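Local atomic coordinates of transcriptional regulator (Streptococcus dysgalactiae, PDB entry 4YV9), a protein that binds DNA and SHP peptide pheromones, acting as a quorum-sensing receptor that probably switches transcription in response to them, and is inhibited by cyclic peptides. Residues Gln252-Leu257 with Tyr264-His269; Ser199-Ser204 with Lys235-Gln240; Thr179-Val184 with Arg216-Phe221. All blocks are in the same frame, centred on the assembly; numbering follows the deposited sequence.

Overall arrangement
All three contacts lie in the helical-repeat C-terminal domain of Rgg2, which belongs to the TPR clan. Contact 3 lies closest to the middle of the chain, its centre about 11 Å from the chain centre, against about 24 Å for contact 1 and 27 Å for contact 2. Contacts 3 and 2 lie at opposite ends of helices 179-197 and 221-236, with centres about 24 Å apart; their segments alternate along the chain. Contact 1 follows both, joining the last two helices, its centre about 22 Å from that of contact 2 and 21 Å from that of contact 3. No two touch, though nearest atoms of contacts 1 and 3, which both meet bound peptide and the second subunit, are about 6 Å apart.

Contact 1 (Gln252-Leu257 with Tyr264-His269); sequences QIFKYL and YSYKEH
Phe254 and Tyr266 alone join the two segments, each side chain directed from its own helix toward the other. The tight part is small: Phe254 CE2 lies 3.5 Å from Tyr266 CD1 and 3.7 Å from Tyr266 CG, while Phe254 CZ stands 4.0 Å from Tyr266 CE1. Phe254 CZ lies over one face of the tyrosine ring, with CE2 beside it. The ring centroids of Phe254 and Tyr266 are 5.1 Å apart and their planes are inclined at 34°, a pairing that is neither a parallel stack nor a T-shape. In Phe254, CG is anti to the carbonyl carbon (chi1 -68°), which carries the ring off its helix toward Tyr266. Helix 221-236 closes over the pair, with Val226 touching both rings and Tyr229 meeting Tyr266 edge-to-face; Phe221 of the second subunit also packs on Phe254.

The outer side is different in kind. Lys255 and Lys267 extend from the two helices without meeting across the contact, and Tyr264 and Glu268 are exposed on the far side of helix 260-273, where Glu268 forms a salt bridge with Arg271. Between the segments, then, there is no hydrogen bond or charge pair: cohesion comes from van der Waals and aromatic contact. The pair is one apolar element of the interface between these helices, to which Phe254 adds contacts with Leu262 and Tyr263, and Tyr266 one with Leu251.

Contact 2 (Ser199-Ser204 with Lys235-Gln240); sequences SYFDHS and KLKQGQ
Two helix boundaries meet here on the surface of the helical-repeat domain: the turn from helix 179-197 into helix 201-215, and the end of helix 221-236. Helices 179-197 and 221-236 both close in Schellman motifs, at Ser199 and Gly239, each with positive phi, and Tyr200 is the N-cap of helix 201-215. At the start of that helix, Tyr200 O accepts from both Ser204 N, at 2.9 Å, and Ser204 OG, at 2.9 Å, the hydroxyl lying well above the carbonyl plane. Phe201 is the centre of the contact. Its ring is flanked on one face by the side-chain amide of Gln238, whose plane is inclined to it by 31°, and on the other by the backbone of Ser199, with Ser199 C 4.0 Å above the ring centre. Lys237 approaches at the ring edge, where its CD lies 4.1 Å from Phe201 CZ, and its aliphatic chain runs at about a right angle to the phenylalanine side chain. A bend at chi2 (-141°) helps carry the lysine past the ring toward Ser199. There Lys237 NZ stands 3.5 Å from Ser199 OG, but its hydrogen bond goes to Ile196 O, in the last turn of helix 179-197. The lysine therefore combines apolar contact along its chain with a polar anchor at its end, linking the end of helix 221-236 to that of helix 179-197.

Contact 3 (Thr179-Val184 with Arg216-Phe221); sequences TNKTLV and RDELNF
A salt bridge between Lys181 and Glu218 is the strongest link, with Lys181 NZ 2.6 Å from Glu218 OE2. The ammonium meets this oxygen on its anti side, 23° out of the carboxylate plane. Lys181 is fully extended, its CG anti to the backbone N (chi1 -177°), whereas Glu218 bends at chi2 to offer its carboxylate from the opposite direction. Glu218 OE1 is bridged to Lys178, so the buried carboxylate is gripped by two lysines, which would probably favour its ionised form. A water accepts from Lys181 NZ at 2.8 Å and lies 2.8 Å from Arg216 O.

Beside this pair, Asn220 ND2 donates to Thr182 OG1 at 3.1 Å, with an N-H...O angle of 158° and the acceptor near the amide plane. A second water spans Thr182 OG1 and Asn220 OD1, closing a ring. Carbon atoms add only peripheral contact: Thr182 CG2 lies 3.7 Å from Asn220 ND2, and Lys181 CE 3.4 Å from Glu218 OE2. The contact thus fastens the first turns of helix 179-197 to the loop between helices 201-215 and 221-236, with helices 142-151 and 157-169 packed on other sides of helix 179-197.

Contact 1 (Gln252-Leu257 with Tyr264-His269)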
loop_
_atom_site.group_PDB
_atom_site.type_symbol
_atom_site.label_atom_id
_atom_site.label_comp_id
_atom_site.label_asym_id
_atom_site.label_seq_id
_atom_site.Cartn_x
_atom_site.Cartn_y
_atom_site.Cartn_z
ATOM N N GLN B 252 -2.509 11.588 -22.925
ATOM C CA GLN B 252 -3.351 10.524 -23.474
ATOM C C GLN B 252 -3.719 9.490 -22.406
ATOM O O GLN B 252 -4.859 9.011 -22.360
ATOM C CB GLN B 252 -2.646 9.811 -24.634
ATOM C CG GLN B 252 -2.464 10.636 -25.902
ATOM C CD GLN B 252 -1.747 9.853 -27.002
ATOM O OE1 GLN B 252 -2.217 8.800 -27.441
ATOM N NE2 GLN B 252 -0.602 10.365 -27.445
ATOM N N ILE B 253 -2.758 9.146 -21.553
ATOM C CA ILE B 253 -3.013 8.182 -20.475
ATOM C C ILE B 253 -4.128 8.699 -19.543
ATOM O O ILE B 253 -5.121 8.009 -19.315
ATOM C CB ILE B 253 -1.720 7.887 -19.670
ATOM C CG1 ILE B 253 -0.718 7.160 -20.568
ATOM C CG2 ILE B 253 -2.024 7.033 -18.444
ATOM C CD1 ILE B 253 0.624 6.897 -19.936
ATOM N N PHE B 254 -3.974 9.914 -19.018
ATOM C CA PHE B 254 -5.024 10.538 -18.200
ATOM C C PHE B 254 -6.372 10.497 -18.926
ATOM O O PHE B 254 -7.401 10.156 -18.340
ATOM C CB PHE B 254 -4.682 11.998 -17.872
ATOM C CG PHE B 254 -3.509 12.177 -16.951
ATOM C CD1 PHE B 254 -3.337 11.362 -15.837
ATOM C CD2 PHE B 254 -2.581 13.179 -17.191
ATOM C CE1 PHE B 254 -2.254 11.547 -14.983
ATOM C CE2 PHE B 254 -1.495 13.360 -16.350
ATOM C CZ PHE B 254 -1.330 12.546 -15.242
ATOM N N LYS B 255 -6.346 10.868 -20.205
ATOM C CA LYS B 255 -7.534 10.895 -21.049
ATOM C C LYS B 255 -8.192 9.527 -21.151
ATOM O O LYS B 255 -9.381 9.373 -20.861
ATOM C CB LYS B 255 -7.168 11.390 -22.445
ATOM C CG LYS B 255 -8.347 11.606 -23.374
ATOM C CD LYS B 255 -7.818 11.945 -24.761
ATOM C CE LYS B 255 -8.918 12.116 -25.783
ATOM N NZ LYS B 255 -8.320 12.364 -27.129
ATOM N N TYR B 256 -7.395 8.540 -21.555
ATOM C CA TYR B 256 -7.869 7.182 -21.751
ATOM C C TYR B 256 -8.466 6.610 -20.463
ATOM O O TYR B 256 -9.421 5.850 -20.526
ATOM C CB TYR B 256 -6.725 6.274 -22.258
ATOM C CG TYR B 256 -6.273 6.554 -23.682
ATOM C CD1 TYR B 256 -6.993 7.411 -24.510
ATOM C CD2 TYR B 256 -5.127 5.953 -24.205
ATOM C CE1 TYR B 256 -6.588 7.667 -25.810
ATOM C CE2 TYR B 256 -4.717 6.199 -25.512
ATOM C CZ TYR B 256 -5.448 7.063 -26.309
ATOM O OH TYR B 256 -5.052 7.320 -27.608
ATOM N N LEU B 257 -7.914 6.974 -19.302
ATOM C CA LEU B 257 -8.404 6.430 -18.032
ATOM C C LEU B 257 -9.552 7.233 -17.443
ATOM O O LEU B 257 -10.011 6.940 -16.349
ATOM C CB LEU B 257 -7.284 6.344 -16.988
ATOM C CG LEU B 257 -6.108 5.429 -17.323
ATOM C CD1 LEU B 257 -5.064 5.505 -16.203
ATOM C CD2 LEU B 257 -6.581 3.990 -17.515
ATOM N N TYR B 264 -7.105 17.746 -17.657
ATOM C CA TYR B 264 -7.264 19.187 -17.803
ATOM C C TYR B 264 -6.074 19.938 -17.225
ATOM O O TYR B 264 -5.575 20.898 -17.818
ATOM C CB TYR B 264 -8.550 19.682 -17.119
ATOM C CG TYR B 264 -8.556 21.191 -16.952
ATOM C CD1 TYR B 264 -8.968 22.021 -17.985
ATOM C CD2 TYR B 264 -8.126 21.783 -15.769
ATOM C CE1 TYR B 264 -8.959 23.401 -17.841
ATOM C CE2 TYR B 264 -8.103 23.136 -15.617
ATOM C CZ TYR B 264 -8.517 23.947 -16.655
ATOM O OH TYR B 264 -8.499 25.301 -16.494
ATOM N N SER B 265 -5.638 19.502 -16.051
ATOM C CA SER B 265 -4.620 20.221 -15.308
ATOM C C SER B 265 -3.255 20.122 -15.995
ATOM O O SER B 265 -2.540 21.119 -16.114
ATOM C CB SER B 265 -4.552 19.692 -13.876
ATOM O OG SER B 265 -3.738 20.522 -13.071
ATOM N N TYR B 266 -2.893 18.931 -16.466
ATOM C CA TYR B 266 -1.622 18.790 -17.169
ATOM C C TYR B 266 -1.664 19.386 -18.582
ATOM O O TYR B 266 -0.657 19.900 -19.073
ATOM C CB TYR B 266 -1.196 17.320 -17.203
ATOM C CG TYR B 266 -0.522 16.920 -15.914
ATOM C CD1 TYR B 266 -1.263 16.494 -14.826
ATOM C CD2 TYR B 266 0.856 17.026 -15.771
ATOM C CE1 TYR B 266 -0.656 16.156 -13.639
ATOM C CE2 TYR B 266 1.471 16.694 -14.594
ATOM C CZ TYR B 266 0.713 16.257 -13.529
ATOM O OH TYR B 266 1.333 15.927 -12.348
ATOM N N LYS B 267 -2.828 19.354 -19.224
ATOM C CA LYS B 267 -2.956 19.914 -20.564
ATOM C C LYS B 267 -2.822 21.433 -20.499
ATOM O O LYS B 267 -2.333 22.075 -21.434
ATOM C CB LYS B 267 -4.291 19.500 -21.182
ATOM C CG LYS B 267 -4.555 20.001 -22.599
ATOM C CD LYS B 267 -6.005 19.702 -22.954
ATOM C CE LYS B 267 -6.353 20.047 -24.388
ATOM N NZ LYS B 267 -7.843 20.112 -24.570
ATOM N N GLU B 268 -3.241 22.004 -19.374
ATOM C CA GLU B 268 -3.067 23.431 -19.114
ATOM C C GLU B 268 -1.580 23.789 -18.991
ATOM O O GLU B 268 -1.129 24.798 -19.535
ATOM C CB GLU B 268 -3.820 23.825 -17.842
ATOM C CG GLU B 268 -3.909 25.313 -17.579
ATOM C CD GLU B 268 -4.965 25.986 -18.427
ATOM O OE1 GLU B 268 -5.837 25.270 -18.961
ATOM O OE2 GLU B 268 -4.924 27.228 -18.563
ATOM N N HIS B 269 -0.831 22.955 -18.270
ATOM C CA HIS B 269 0.619 23.116 -18.131
ATOM C C HIS B 269 1.288 23.030 -19.495
ATOM O O HIS B 269 2.134 23.860 -19.838
ATOM C CB HIS B 269 1.196 22.053 -17.188
ATOM C CG HIS B 269 2.656 22.228 -16.887
ATOM N ND1 HIS B 269 3.643 22.063 -17.836
ATOM C CD2 HIS B 269 3.294 22.547 -15.735
ATOM C CE1 HIS B 269 4.823 22.277 -17.283
ATOM N NE2 HIS B 269 4.640 22.572 -16.009
#

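Contact 2 (Ser199-Ser204 with Lys235-Gln240)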
loop_
_atom_site.group_PDB
_atom_site.type_symbol
_atom_site.label_atom_id
_atom_site.label_comp_id
_atom_site.label_asym_id
_atom_site.label_seq_id
_atom_site.Cartn_x
_atom_site.Cartn_y
_atom_site.Cartn_z
ATOM N N SER B 199 15.378 25.509 -13.043
ATOM C CA SER B 199 16.510 25.173 -13.912
ATOM C C SER B 199 17.720 24.624 -13.147
ATOM O O SER B 199 18.863 24.811 -13.566
ATOM C CB SER B 199 16.933 26.396 -14.741
ATOM O OG SER B 199 15.858 26.889 -15.527
ATOM N N TYR B 200 17.464 23.951 -12.028
ATOM C CA TYR B 200 18.505 23.223 -11.311
ATOM C C TYR B 200 18.654 21.832 -11.917
ATOM O O TYR B 200 18.126 20.858 -11.376
ATOM C CB TYR B 200 18.177 23.109 -9.817
ATOM C CG TYR B 200 18.338 24.398 -9.047
ATOM C CD1 TYR B 200 19.569 24.770 -8.519
ATOM C CD2 TYR B 200 17.259 25.242 -8.840
ATOM C CE1 TYR B 200 19.720 25.951 -7.812
ATOM C CE2 TYR B 200 17.398 26.424 -8.133
ATOM C CZ TYR B 200 18.629 26.775 -7.623
ATOM O OH TYR B 200 18.767 27.951 -6.923
ATOM N N PHE B 201 19.373 21.728 -13.028
ATOM C CA PHE B 201 19.414 20.467 -13.767
ATOM C C PHE B 201 20.319 19.416 -13.114
ATOM O O PHE B 201 20.189 18.215 -13.370
ATOM C CB PHE B 201 19.834 20.741 -15.205
ATOM C CG PHE B 201 18.881 21.648 -15.926
ATOM C CD1 PHE B 201 17.547 21.285 -16.080
ATOM C CD2 PHE B 201 19.296 22.876 -16.407
ATOM C CE1 PHE B 201 16.651 22.122 -16.727
ATOM C CE2 PHE B 201 18.410 23.715 -17.052
ATOM C CZ PHE B 201 17.085 23.337 -17.214
ATOM N N ASP B 202 21.229 19.886 -12.269
ATOM C CA ASP B 202 21.997 19.023 -11.377
ATOM C C ASP B 202 21.055 18.241 -10.475
ATOM O O ASP B 202 21.100 17.007 -10.390
ATOM C CB ASP B 202 22.944 19.874 -10.527
ATOM C CG ASP B 202 22.264 21.130 -9.986
ATOM O OD1 ASP B 202 21.290 21.602 -10.625
ATOM O OD2 ASP B 202 22.688 21.638 -8.924
ATOM N N HIS B 203 20.198 18.986 -9.791
ATOM C CA HIS B 203 19.240 18.413 -8.877
ATOM C C HIS B 203 18.236 17.555 -9.625
ATOM O O HIS B 203 17.874 16.475 -9.163
ATOM C CB HIS B 203 18.537 19.521 -8.101
ATOM C CG HIS B 203 19.449 20.280 -7.190
ATOM N ND1 HIS B 203 19.003 21.268 -6.340
ATOM C CD2 HIS B 203 20.783 20.184 -6.989
ATOM C CE1 HIS B 203 20.025 21.753 -5.659
ATOM N NE2 HIS B 203 21.117 21.114 -6.036
ATOM N N SER B 204 17.801 18.036 -10.788
ATOM C CA SER B 204 16.866 17.284 -11.622
ATOM C C SER B 204 17.428 15.906 -11.980
ATOM O O SER B 204 16.748 14.894 -11.834
ATOM C CB SER B 204 16.542 18.059 -12.902
ATOM O OG SER B 204 15.969 19.310 -12.592
ATOM N N LYS B 235 13.301 17.016 -20.326
ATOM C CA LYS B 235 13.924 16.777 -21.625
ATOM C C LYS B 235 13.717 17.969 -22.550
ATOM O O LYS B 235 14.642 18.393 -23.255
ATOM C CB LYS B 235 13.361 15.514 -22.281
ATOM C CG LYS B 235 13.739 14.215 -21.600
ATOM C CD LYS B 235 13.195 13.032 -22.382
ATOM C CE LYS B 235 13.152 11.778 -21.531
ATOM N NZ LYS B 235 12.628 10.615 -22.297
ATOM N N LEU B 236 12.495 18.495 -22.548
ATOM C CA LEU B 236 12.167 19.653 -23.367
ATOM C C LEU B 236 13.045 20.841 -23.002
ATOM O O LEU B 236 13.644 21.463 -23.876
ATOM C CB LEU B 236 10.690 20.027 -23.215
ATOM C CG LEU B 236 10.281 21.300 -23.961
ATOM C CD1 LEU B 236 10.688 21.215 -25.424
ATOM C CD2 LEU B 236 8.787 21.541 -23.838
ATOM N N LYS B 237 13.148 21.135 -21.710
ATOM C CA LYS B 237 13.938 22.269 -21.245
ATOM C C LYS B 237 15.415 22.132 -21.588
ATOM O O LYS B 237 16.213 23.015 -21.275
ATOM C CB LYS B 237 13.775 22.452 -19.738
ATOM C CG LYS B 237 12.740 23.495 -19.357
ATOM C CD LYS B 237 13.203 24.307 -18.156
ATOM C CE LYS B 237 12.109 25.240 -17.656
ATOM N NZ LYS B 237 12.560 26.041 -16.484
ATOM N N GLN B 238 15.776 21.028 -22.234
ATOM C CA GLN B 238 17.127 20.842 -22.736
ATOM C C GLN B 238 17.139 20.292 -24.159
ATOM O O GLN B 238 17.941 19.421 -24.489
ATOM C CB GLN B 238 17.913 19.925 -21.806
ATOM C CG GLN B 238 18.511 20.653 -20.621
ATOM C CD GLN B 238 18.641 19.759 -19.416
ATOM O OE1 GLN B 238 17.834 18.852 -19.225
ATOM N NE2 GLN B 238 19.659 20.002 -18.598
ATOM N N GLY B 239 16.233 20.799 -24.987
ATOM C CA GLY B 239 16.295 20.591 -26.424
ATOM C C GLY B 239 16.207 19.172 -26.957
ATOM O O GLY B 239 16.839 18.847 -27.962
ATOM N N GLN B 240 15.434 18.319 -26.296
ATOM C CA GLN B 240 15.098 17.028 -26.884
ATOM C C GLN B 240 13.643 17.075 -27.338
ATOM O O GLN B 240 12.748 17.252 -26.513
ATOM C CB GLN B 240 15.316 15.885 -25.892
ATOM C CG GLN B 240 16.753 15.702 -25.443
ATOM C CD GLN B 240 16.886 14.656 -24.347
ATOM O OE1 GLN B 240 17.529 14.892 -23.323
ATOM N NE2 GLN B 240 16.274 13.495 -24.557
#

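Contact 3 (Thr179-Val184 with Arg216-Phe221)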
loop_
_atom_site.group_PDB
_atom_site.type_symbol
_atom_site.label_atom_id
_atom_site.label_comp_id
_atom_site.label_asym_id
_atom_site.label_seq_id
_atom_site.Cartn_x
_atom_site.Cartn_y
_atom_site.Cartn_z
ATOM N N THR B 179 3.234 1.787 1.305
ATOM C CA THR B 179 2.569 3.059 1.510
ATOM C C THR B 179 3.591 4.180 1.580
ATOM O O THR B 179 3.479 5.153 0.843
ATOM C CB THR B 179 1.712 3.042 2.781
ATOM O OG1 THR B 179 0.720 2.018 2.649
ATOM C CG2 THR B 179 1.016 4.372 2.965
ATOM N N ASN B 180 4.608 4.042 2.429
ATOM C CA ASN B 180 5.580 5.132 2.537
ATOM C C ASN B 180 6.432 5.300 1.279
ATOM O O ASN B 180 6.846 6.405 0.959
ATOM C CB ASN B 180 6.497 4.947 3.741
ATOM C CG ASN B 180 5.773 5.162 5.044
ATOM O OD1 ASN B 180 4.610 5.579 5.049
ATOM N ND2 ASN B 180 6.437 4.856 6.161
ATOM N N LYS B 181 6.697 4.207 0.578
ATOM C CA LYS B 181 7.509 4.270 -0.635
ATOM C C LYS B 181 6.770 5.033 -1.733
ATOM O O LYS B 181 7.346 5.858 -2.457
ATOM C CB LYS B 181 7.868 2.853 -1.100
ATOM C CG LYS B 181 8.762 2.826 -2.319
ATOM C CD LYS B 181 9.062 1.407 -2.758
ATOM C CE LYS B 181 10.025 1.394 -3.943
ATOM N NZ LYS B 181 10.483 0.003 -4.285
ATOM N N THR B 182 5.480 4.764 -1.855
ATOM C CA THR B 182 4.682 5.469 -2.848
ATOM C C THR B 182 4.638 6.972 -2.530
ATOM O O THR B 182 4.825 7.816 -3.425
ATOM C CB THR B 182 3.274 4.846 -2.928
ATOM O OG1 THR B 182 3.397 3.531 -3.486
ATOM C CG2 THR B 182 2.365 5.650 -3.826
ATOM N N LEU B 183 4.451 7.311 -1.261
ATOM C CA LEU B 183 4.485 8.717 -0.855
ATOM C C LEU B 183 5.845 9.351 -1.153
ATOM O O LEU B 183 5.906 10.441 -1.727
ATOM C CB LEU B 183 4.145 8.879 0.634
ATOM C CG LEU B 183 2.672 8.694 1.013
ATOM C CD1 LEU B 183 2.489 8.525 2.508
ATOM C CD2 LEU B 183 1.866 9.877 0.526
ATOM N N VAL B 184 6.927 8.692 -0.745
ATOM C CA VAL B 184 8.269 9.214 -1.028
ATOM C C VAL B 184 8.482 9.438 -2.535
ATOM O O VAL B 184 9.119 10.419 -2.956
ATOM C CB VAL B 184 9.370 8.274 -0.492
ATOM C CG1 VAL B 184 10.728 8.677 -1.057
ATOM C CG2 VAL B 184 9.398 8.301 1.038
ATOM N N ARG B 216 11.256 0.989 -10.035
ATOM C CA ARG B 216 11.661 -0.323 -10.523
ATOM C C ARG B 216 10.912 -1.479 -9.841
ATOM O O ARG B 216 10.734 -1.486 -8.629
ATOM C CB ARG B 216 13.176 -0.489 -10.322
ATOM C CG ARG B 216 13.822 -1.575 -11.159
ATOM C CD ARG B 216 15.306 -1.284 -11.417
ATOM N NE ARG B 216 15.497 -0.151 -12.326
ATOM C CZ ARG B 216 16.111 0.987 -12.003
ATOM N NH1 ARG B 216 16.612 1.159 -10.787
ATOM N NH2 ARG B 216 16.233 1.955 -12.903
ATOM N N ASP B 217 10.500 -2.461 -10.637
ATOM C CA ASP B 217 9.769 -3.628 -10.152
ATOM C C ASP B 217 8.578 -3.241 -9.272
ATOM O O ASP B 217 8.280 -3.914 -8.295
ATOM C CB ASP B 217 10.716 -4.574 -9.400
ATOM C CG ASP B 217 11.709 -5.261 -10.329
ATOM O OD1 ASP B 217 11.446 -5.312 -11.551
ATOM O OD2 ASP B 217 12.747 -5.758 -9.841
ATOM N N GLU B 218 7.892 -2.158 -9.637
ATOM C CA GLU B 218 6.697 -1.721 -8.925
ATOM C C GLU B 218 5.567 -1.509 -9.929
ATOM O O GLU B 218 5.801 -1.504 -11.136
ATOM C CB GLU B 218 6.943 -0.423 -8.139
ATOM C CG GLU B 218 8.014 -0.505 -7.054
ATOM C CD GLU B 218 7.558 -1.235 -5.800
ATOM O OE1 GLU B 218 6.365 -1.608 -5.715
ATOM O OE2 GLU B 218 8.405 -1.450 -4.903
ATOM N N LEU B 219 4.345 -1.351 -9.432
ATOM C CA LEU B 219 3.235 -0.994 -10.308
ATOM C C LEU B 219 3.233 0.520 -10.394
ATOM O O LEU B 219 3.910 1.077 -11.245
ATOM C CB LEU B 219 1.911 -1.547 -9.788
ATOM C CG LEU B 219 1.900 -3.082 -9.772
ATOM C CD1 LEU B 219 0.648 -3.610 -9.092
ATOM C CD2 LEU B 219 2.037 -3.626 -11.185
ATOM N N ASN B 220 2.508 1.179 -9.497
ATOM C CA ASN B 220 2.628 2.630 -9.360
ATOM C C ASN B 220 2.430 3.373 -10.687
ATOM O O ASN B 220 3.254 4.215 -11.060
ATOM C CB ASN B 220 4.003 2.995 -8.779
ATOM C CG ASN B 220 4.087 2.743 -7.288
ATOM O OD1 ASN B 220 4.995 2.067 -6.817
ATOM N ND2 ASN B 220 3.119 3.264 -6.542
ATOM N N PHE B 221 1.373 3.037 -11.419
ATOM C CA PHE B 221 1.202 3.643 -12.737
ATOM C C PHE B 221 0.895 5.144 -12.642
ATOM O O PHE B 221 1.205 5.892 -13.564
ATOM C CB PHE B 221 0.096 2.947 -13.527
ATOM C CG PHE B 221 0.533 1.696 -14.243
ATOM C CD1 PHE B 221 1.611 0.944 -13.795
ATOM C CD2 PHE B 221 -0.167 1.259 -15.361
ATOM C CE1 PHE B 221 1.979 -0.222 -14.445
ATOM C CE2 PHE B 221 0.213 0.100 -16.031
ATOM C CZ PHE B 221 1.288 -0.638 -15.573
HETATM O O HOH W 1 12.077 -0.268 -6.527
HETATM O O HOH W 2 5.753 2.002 -4.049
#